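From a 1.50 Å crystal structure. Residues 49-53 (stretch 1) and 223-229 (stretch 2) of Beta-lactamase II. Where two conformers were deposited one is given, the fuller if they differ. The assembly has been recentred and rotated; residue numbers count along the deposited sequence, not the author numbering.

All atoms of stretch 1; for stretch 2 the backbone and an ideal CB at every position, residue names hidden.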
# COMPACT_ATOMS: atom_id res chain seq x y z
N ILE A 49 8.34 9.34 -9.11
CA ILE A 49 8.62 8.72 -7.81
C ILE A 49 10.13 8.56 -7.68
O ILE A 49 10.76 8.03 -8.59
CB ILE A 49 7.92 7.35 -7.68
CG1 ILE A 49 6.41 7.49 -7.86
CG2 ILE A 49 8.26 6.70 -6.33
CD1 ILE A 49 5.63 6.32 -7.31
N PRO A 50 10.73 8.99 -6.57
CA PRO A 50 12.17 8.85 -6.43
C PRO A 50 12.59 7.45 -6.00
O PRO A 50 11.87 6.75 -5.29
CB PRO A 50 12.52 9.86 -5.33
CG PRO A 50 11.25 9.85 -4.45
CD PRO A 50 10.11 9.70 -5.43
N SER A 51 13.78 7.06 -6.47
CA SER A 51 14.51 5.94 -5.90
C SER A 51 15.89 6.45 -5.52
O SER A 51 16.55 7.11 -6.34
CB SER A 51 14.61 4.75 -6.88
OG SER A 51 15.23 3.64 -6.25
N ASN A 52 16.29 6.19 -4.26
CA ASN A 52 17.56 6.65 -3.71
C ASN A 52 18.50 5.48 -3.43
O ASN A 52 18.07 4.45 -2.92
CB ASN A 52 17.39 7.38 -2.38
CG ASN A 52 16.37 8.48 -2.41
OD1 ASN A 52 15.50 8.57 -1.52
ND2 ASN A 52 16.44 9.32 -3.40
N GLY A 53 19.78 5.69 -3.69
CA GLY A 53 20.81 4.80 -3.22
C GLY A 53 22.05 5.59 -2.84
O GLY A 53 21.98 6.82 -2.74
N UNK A 223 18.53 7.49 5.91
CA UNK A 223 18.26 7.53 4.48
C UNK A 223 17.46 6.30 4.10
O UNK A 223 17.50 5.29 4.80
CB UNK A 223 19.56 7.61 3.67
N UNK A 224 16.71 6.39 3.00
CA UNK A 224 15.84 5.29 2.59
C UNK A 224 15.53 5.33 1.11
O UNK A 224 15.89 6.30 0.44
CB UNK A 224 14.54 5.32 3.39
N UNK A 225 14.87 4.29 0.59
CA UNK A 225 14.79 4.12 -0.86
C UNK A 225 13.87 5.12 -1.53
O UNK A 225 14.15 5.54 -2.66
CB UNK A 225 14.32 2.70 -1.19
N UNK A 226 12.78 5.54 -0.89
CA UNK A 226 11.79 6.29 -1.65
C UNK A 226 11.37 7.60 -1.00
O UNK A 226 10.33 8.17 -1.36
CB UNK A 226 10.55 5.42 -1.87
N UNK A 227 12.16 8.10 -0.06
CA UNK A 227 11.93 9.38 0.59
C UNK A 227 13.28 10.02 0.86
O UNK A 227 14.29 9.32 0.96
CB UNK A 227 11.13 9.22 1.88
N UNK A 228 13.33 11.34 0.98
CA UNK A 228 14.62 12.01 1.26
C UNK A 228 15.11 11.76 2.68
O UNK A 228 14.34 11.35 3.56
CB UNK A 228 14.49 13.52 1.03
N UNK A 229 16.40 11.99 2.94
CA UNK A 229 16.94 11.70 4.27
C UNK A 229 16.33 12.58 5.33
O UNK A 229 15.99 13.75 5.10
CB UNK A 229 18.46 11.87 4.28

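Position 223 directs its CA-to-CB bond toward the strand of residues 49-53, yet nothing of that strand lies within 5.5 Å of its ideal CB. The visible atoms leave the choice wide; the deposited residue is Ala223, and Ala223 CB is 6.5 Å from Asn52 CB.

At position 224 the bond points away and the backbone is extended (phi/psi -157/172), so side chains of many kinds, small or long, would suit as far as stretch 1 is concerned. What stretch 1 meets is the carbonyl, 3.0 Å from Asn52 OD1 to the O of 224. Met224, present as selenomethionine, fills the position with chi1 in the p well; its CG stays 5.4 Å from Asn52 OD1, the nearest approach of the side chain.

Position 225 contributes mainly through its backbone. Its O accepts a hydrogen bond from Asn52 N (2.7 Å, 150° at the hydrogen) and also receives a CA-H...O contact from Ser51 CA at 3.3 Å. The CB points away, but its ideal place is 4.5 Å from Asn52 O, an acceptor too far for a short hydroxyl to reach directly but within range through a water; alanine would also be compatible. The residue is Ser225. With chi1 at -71° (m), its OG donates to a water at 2.7 Å, and that water donates to Asn52 O at 2.8 Å, so the hydroxyl is linked to the strand without touching it.

Position 226 is the most telling. Its CA-to-CB bond points away overall, yet the ideal CB lies only 3.9 Å from Pro50 O, a carbonyl that calls for a donor. A side chain able to turn back and present an N-H or O-H would suit; asparagine, glutamine, serine, threonine or histidine are all plausible from the backbone alone. It is His226, with chi1 -63° (m) and chi2 -64°. Its ND1 donates to Pro50 O at 2.7 Å with a nearly linear 172° angle, and the acceptor sits at the ring edge, near its plane, as expected for an in-plane N-H. The same ring passes Ser51, with CE1 4.0 Å from OG.

Position 227 turns its CB away, leaving its carbonyl to face the strand: Asn52 OD1 is 2.9 Å from the O of 227. Since the Asn52 amide is probably turned over in the model, its approaches to this carbonyl and that of Met224 remain open. Many side chains would fit; Ser227 is found.

Positions 228 and 229 point sideways, and their phi values of -71° and -65° allow proline without requiring it. Pro228 and Pro229 occupy them, with Pro228 CD 5.4 Å and Pro229 CD 5.6 Å from Asn52 OD1.

Stretch 2 (223-229) AMSHSPP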
# COMPACT_ATOMS: atom_id res chain seq x y z
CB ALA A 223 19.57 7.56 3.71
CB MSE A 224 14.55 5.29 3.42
CG MSE A 224 13.61 6.46 3.12
SE MSE A 224 12.68 7.06 4.73
CE MSE A 224 14.13 8.19 5.41
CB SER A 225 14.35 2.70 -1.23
OG SER A 225 15.40 1.77 -0.95
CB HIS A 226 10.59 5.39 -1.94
CG HIS A 226 10.94 4.21 -2.78
ND1 HIS A 226 11.39 4.34 -4.08
CD2 HIS A 226 10.97 2.89 -2.50
CE1 HIS A 226 11.64 3.14 -4.58
NE2 HIS A 226 11.40 2.24 -3.64
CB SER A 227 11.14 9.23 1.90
OG SER A 227 9.82 8.76 1.66
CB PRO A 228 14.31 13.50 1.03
CG PRO A 228 12.84 13.60 0.98
CD PRO A 228 12.27 12.29 0.61
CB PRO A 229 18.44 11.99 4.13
CG PRO A 229 18.70 12.20 2.71
CD PRO A 229 17.42 12.46 2.00
O HOH W 1 17.21 1.82 -2.89
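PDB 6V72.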